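Large adhesion protein (Lap) involved in biofilm formation (Marinobacter hydrocarbonoclasticus, PDB 6XI3) probably mediates bacterial attachment in biofilm formation, its tandem Ig-like beta-sandwich repeats forming a calcium-dependent extender that carries the adhesin toward its target. Local coordinates at residues Ser47-Ile61 / Ala73-Leu85. Sequence-based numbering, arbitrary orientation.
Sequences SGTTTDVAPNEQVAI and AIATVGADGSYSL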
loop_
_atom_site.group_PDB
_atom_site.type_symbol
_atom_site.label_atom_id
_atom_site.label_comp_id
_atom_site.label_asym_id
_atom_site.label_seq_id
_atom_site.Cartn_x
_atom_site.Cartn_y
_atom_site.Cartn_z
ATOM N N SER A 47 -33.228 -36.923 -40.675
ATOM C CA SER A 47 -34.002 -37.970 -41.372
ATOM C C SER A 47 -35.265 -38.303 -40.576
ATOM O O SER A 47 -35.409 -37.875 -39.412
ATOM C CB SER A 47 -33.141 -39.192 -41.627
ATOM O OG SER A 47 -32.579 -39.685 -40.419
ATOM N N GLY A 48 -36.170 -39.050 -41.193
ATOM C CA GLY A 48 -37.259 -39.668 -40.425
ATOM C C GLY A 48 -37.999 -40.706 -41.230
ATOM O O GLY A 48 -37.538 -41.094 -42.366
ATOM N N THR A 49 -39.105 -41.130 -40.651
ATOM C CA THR A 49 -40.002 -42.184 -41.170
ATOM C C THR A 49 -41.428 -41.687 -41.023
ATOM O O THR A 49 -41.693 -40.847 -40.138
ATOM C CB THR A 49 -39.806 -43.512 -40.419
ATOM O OG1 THR A 49 -40.223 -43.280 -39.069
ATOM C CG2 THR A 49 -38.372 -43.995 -40.473
ATOM N N THR A 50 -42.327 -42.274 -41.806
ATOM C CA THR A 50 -43.774 -42.000 -41.738
ATOM C C THR A 50 -44.501 -43.307 -41.928
ATOM O O THR A 50 -43.932 -44.180 -42.569
ATOM C CB THR A 50 -44.252 -40.996 -42.796
ATOM O OG1 THR A 50 -43.975 -41.554 -44.091
ATOM C CG2 THR A 50 -43.625 -39.643 -42.614
ATOM N N THR A 51 -45.705 -43.375 -41.383
ATOM C CA THR A 51 -46.687 -44.463 -41.608
ATOM C C THR A 51 -47.956 -43.771 -42.077
ATOM O O THR A 51 -48.328 -42.759 -41.429
ATOM C CB THR A 51 -46.929 -45.286 -40.330
ATOM O OG1 THR A 51 -45.671 -45.740 -39.837
ATOM C CG2 THR A 51 -47.798 -46.499 -40.567
ATOM N N ASP A 52 -48.557 -44.260 -43.159
ATOM C CA ASP A 52 -49.878 -43.796 -43.636
ATOM C C ASP A 52 -49.777 -42.343 -44.070
ATOM O O ASP A 52 -50.818 -41.677 -44.034
ATOM C CB ASP A 52 -50.951 -43.847 -42.543
ATOM C CG ASP A 52 -51.370 -45.258 -42.204
ATOM O OD1 ASP A 52 -50.991 -46.180 -42.959
ATOM O OD2 ASP A 52 -52.060 -45.427 -41.174
ATOM N N VAL A 53 -48.588 -41.884 -44.454
ATOM C CA VAL A 53 -48.415 -40.614 -45.212
ATOM C C VAL A 53 -48.138 -40.995 -46.667
ATOM O O VAL A 53 -47.288 -41.893 -46.904
ATOM C CB VAL A 53 -47.290 -39.741 -44.623
ATOM C CG1 VAL A 53 -47.084 -38.474 -45.432
ATOM C CG2 VAL A 53 -47.521 -39.412 -43.145
ATOM N N ALA A 54 -48.823 -40.354 -47.612
ATOM C CA ALA A 54 -48.676 -40.643 -49.057
ATOM C C ALA A 54 -47.278 -40.239 -49.503
ATOM O O ALA A 54 -46.810 -39.136 -49.190
ATOM C CB ALA A 54 -49.702 -39.937 -49.898
ATOM N N PRO A 55 -46.595 -41.105 -50.280
ATOM C CA PRO A 55 -45.363 -40.688 -50.947
ATOM C C PRO A 55 -45.661 -39.426 -51.778
ATOM O O PRO A 55 -46.745 -39.323 -52.319
ATOM C CB PRO A 55 -44.977 -41.908 -51.788
ATOM C CG PRO A 55 -45.696 -43.081 -51.152
ATOM C CD PRO A 55 -46.975 -42.500 -50.595
ATOM N N ASN A 56 -44.720 -38.476 -51.770
ATOM C CA ASN A 56 -44.753 -37.187 -52.502
ATOM C C ASN A 56 -45.450 -36.102 -51.675
ATOM O O ASN A 56 -45.488 -34.932 -52.140
ATOM C CB ASN A 56 -45.288 -37.394 -53.929
ATOM C CG ASN A 56 -44.388 -38.339 -54.714
ATOM O OD1 ASN A 56 -43.163 -38.250 -54.606
ATOM N ND2 ASN A 56 -44.967 -39.238 -55.503
ATOM N N GLU A 57 -45.908 -36.424 -50.467
ATOM C CA GLU A 57 -46.330 -35.391 -49.492
ATOM C C GLU A 57 -45.053 -34.841 -48.837
ATOM O O GLU A 57 -43.981 -35.447 -49.030
ATOM C CB GLU A 57 -47.303 -35.961 -48.476
ATOM C CG GLU A 57 -48.629 -36.342 -49.124
ATOM C CD GLU A 57 -49.354 -35.188 -49.797
ATOM O OE1 GLU A 57 -49.479 -34.141 -49.156
ATOM O OE2 GLU A 57 -49.725 -35.312 -50.985
ATOM N N GLN A 58 -45.177 -33.712 -48.164
ATOM C CA GLN A 58 -44.040 -32.981 -47.567
ATOM C C GLN A 58 -44.084 -33.107 -46.041
ATOM O O GLN A 58 -45.199 -33.207 -45.457
ATOM C CB GLN A 58 -44.060 -31.520 -48.030
ATOM C CG GLN A 58 -43.438 -31.346 -49.410
ATOM C CD GLN A 58 -44.282 -31.955 -50.500
ATOM O OE1 GLN A 58 -45.414 -31.534 -50.666
ATOM N NE2 GLN A 58 -43.729 -32.910 -51.259
ATOM N N VAL A 59 -42.883 -33.136 -45.450
ATOM C CA VAL A 59 -42.639 -32.959 -44.001
ATOM C C VAL A 59 -42.088 -31.556 -43.801
ATOM O O VAL A 59 -41.058 -31.254 -44.389
ATOM C CB VAL A 59 -41.669 -33.997 -43.439
ATOM C CG1 VAL A 59 -41.483 -33.793 -41.948
ATOM C CG2 VAL A 59 -42.100 -35.415 -43.749
ATOM N N ALA A 60 -42.793 -30.723 -43.041
ATOM C CA ALA A 60 -42.329 -29.361 -42.688
ATOM C C ALA A 60 -41.408 -29.500 -41.477
ATOM O O ALA A 60 -41.680 -30.319 -40.554
ATOM C CB ALA A 60 -43.486 -28.444 -42.382
ATOM N N ILE A 61 -40.326 -28.750 -41.471
ATOM C CA ILE A 61 -39.333 -28.898 -40.391
ATOM C C ILE A 61 -39.017 -27.508 -39.873
ATOM O O ILE A 61 -38.878 -26.595 -40.691
ATOM C CB ILE A 61 -38.097 -29.620 -40.919
ATOM C CG1 ILE A 61 -38.393 -31.098 -41.127
ATOM C CG2 ILE A 61 -36.924 -29.419 -39.980
ATOM C CD1 ILE A 61 -37.504 -31.700 -42.145
ATOM N N ALA A 73 -37.430 -25.645 -43.040
ATOM C CA ALA A 73 -37.053 -26.598 -44.103
ATOM C C ALA A 73 -38.250 -27.477 -44.476
ATOM O O ALA A 73 -39.287 -27.454 -43.779
ATOM C CB ALA A 73 -35.864 -27.423 -43.683
ATOM N N ILE A 74 -38.116 -28.172 -45.592
ATOM C CA ILE A 74 -39.180 -29.069 -46.119
ATOM C C ILE A 74 -38.492 -30.241 -46.799
ATOM O O ILE A 74 -37.459 -30.040 -47.515
ATOM C CB ILE A 74 -40.136 -28.290 -47.044
ATOM C CG1 ILE A 74 -41.434 -29.042 -47.332
ATOM C CG2 ILE A 74 -39.440 -27.888 -48.322
ATOM C CD1 ILE A 74 -42.539 -28.128 -47.824
ATOM N N ALA A 75 -39.061 -31.420 -46.626
ATOM C CA ALA A 75 -38.559 -32.652 -47.261
ATOM C C ALA A 75 -39.704 -33.406 -47.911
ATOM O O ALA A 75 -40.836 -33.250 -47.424
ATOM C CB ALA A 75 -37.912 -33.526 -46.227
ATOM N N THR A 76 -39.403 -34.265 -48.890
ATOM C CA THR A 76 -40.443 -35.112 -49.530
ATOM C C THR A 76 -40.376 -36.557 -48.993
ATOM O O THR A 76 -39.300 -37.170 -48.910
ATOM C CB THR A 76 -40.398 -35.008 -51.050
ATOM O OG1 THR A 76 -40.780 -33.691 -51.463
ATOM C CG2 THR A 76 -41.309 -36.035 -51.693
ATOM N N VAL A 77 -41.532 -37.102 -48.651
ATOM C CA VAL A 77 -41.717 -38.523 -48.260
ATOM C C VAL A 77 -41.483 -39.421 -49.477
ATOM O O VAL A 77 -42.189 -39.256 -50.527
ATOM C CB VAL A 77 -43.107 -38.727 -47.627
ATOM C CG1 VAL A 77 -43.352 -40.174 -47.292
ATOM C CG2 VAL A 77 -43.304 -37.854 -46.392
ATOM N N GLY A 78 -40.590 -40.392 -49.325
ATOM C CA GLY A 78 -40.241 -41.340 -50.395
ATOM C C GLY A 78 -41.293 -42.432 -50.535
ATOM O O GLY A 78 -42.255 -42.493 -49.690
ATOM N N ALA A 79 -41.136 -43.271 -51.552
ATOM C CA ALA A 79 -41.920 -44.505 -51.767
ATOM C C ALA A 79 -42.013 -45.294 -50.453
ATOM O O ALA A 79 -43.091 -45.760 -50.174
ATOM C CB ALA A 79 -41.336 -45.348 -52.891
ATOM N N ASP A 80 -40.935 -45.396 -49.675
ATOM C CA ASP A 80 -40.858 -46.249 -48.450
ATOM C C ASP A 80 -41.235 -45.478 -47.173
ATOM O O ASP A 80 -41.100 -46.024 -46.035
ATOM C CB ASP A 80 -39.477 -46.891 -48.349
ATOM C CG ASP A 80 -38.359 -45.933 -47.976
ATOM O OD1 ASP A 80 -38.610 -44.719 -47.711
ATOM O OD2 ASP A 80 -37.246 -46.412 -47.927
ATOM N N GLY A 81 -41.700 -44.247 -47.305
ATOM C CA GLY A 81 -42.215 -43.485 -46.167
ATOM C C GLY A 81 -41.110 -42.700 -45.486
ATOM O O GLY A 81 -41.425 -41.962 -44.538
ATOM N N SER A 82 -39.859 -42.809 -45.957
ATOM C CA SER A 82 -38.716 -42.147 -45.276
ATOM C C SER A 82 -38.490 -40.782 -45.912
ATOM O O SER A 82 -38.997 -40.512 -47.029
ATOM C CB SER A 82 -37.462 -43.000 -45.295
ATOM O OG SER A 82 -36.987 -43.093 -46.616
ATOM N N TYR A 83 -37.735 -39.934 -45.227
ATOM C CA TYR A 83 -37.374 -38.597 -45.732
ATOM C C TYR A 83 -36.028 -38.253 -45.116
ATOM O O TYR A 83 -35.696 -38.834 -44.095
ATOM C CB TYR A 83 -38.455 -37.557 -45.414
ATOM C CG TYR A 83 -38.661 -37.244 -43.961
ATOM C CD1 TYR A 83 -39.457 -38.034 -43.172
ATOM C CD2 TYR A 83 -38.103 -36.115 -43.400
ATOM C CE1 TYR A 83 -39.662 -37.735 -41.848
ATOM C CE2 TYR A 83 -38.273 -35.814 -42.068
ATOM C CZ TYR A 83 -39.044 -36.633 -41.288
ATOM O OH TYR A 83 -39.251 -36.353 -39.974
ATOM N N SER A 84 -35.271 -37.387 -45.764
ATOM C CA SER A 84 -34.032 -36.845 -45.157
ATOM C C SER A 84 -33.645 -35.512 -45.787
ATOM O O SER A 84 -34.133 -35.178 -46.843
ATOM C CB SER A 84 -32.911 -37.836 -45.290
ATOM O OG SER A 84 -32.591 -37.898 -46.655
ATOM N N LEU A 85 -32.856 -34.732 -45.057
ATOM C CA LEU A 85 -32.235 -33.480 -45.544
ATOM C C LEU A 85 -30.768 -33.524 -45.081
ATOM O O LEU A 85 -30.547 -33.930 -43.945
ATOM C CB LEU A 85 -32.965 -32.257 -44.982
ATOM C CG LEU A 85 -34.379 -32.004 -45.511
ATOM C CD1 LEU A 85 -34.978 -30.728 -44.930
ATOM C CD2 LEU A 85 -34.399 -31.916 -47.032
HETATM O O HOH W 1 -41.998 -39.975 -53.206
#
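Gly48 and Val59 clamp the Tyr83 ring between the two sheets of the N-terminal Ig-like beta-sandwich of this four-repeat fragment. Val59 CG2 stands 3.7 Å from the ring centroid over one face, a CH-pi contact, while the backbone of Gly48 covers the opposite face, its N over the ring centre and its CA 3.4 Å from Tyr83 CE1. With CG set between backbone N and carbonyl carbon (chi1 66°), the ring folds back over its antiparallel neighbour, and the hydroxyl goes on to bond Thr31 O on strand 29-38. Val77 extends this core, CG2 resting 3.8 Å from Val59 CG2, and Ile61 CD1 reaches Leu85 CD1 from the other sheet. At the end of the sandwich, Thr50 OG1 donates to Gly81 O (2.6 Å), in the carbonyl plane and on a lone pair. Paired backbone bonds link Gly48 with Tyr83, Ile61 with Ala73, and Val59 with Ala75 (Val59 N to Ala75 O, 2.8 Å). The hairpin's outer side is looser: Gln58, bent at chi2 (69°), gives NE2 to Thr76 OG1 (3.1 Å) within the amide plane and also to Asn56 O, while its CB and CG lie against exposed Ile74. Backbone ladders thus hold each sheet, while apolar chains and buried, anchored Tyr83 join the two.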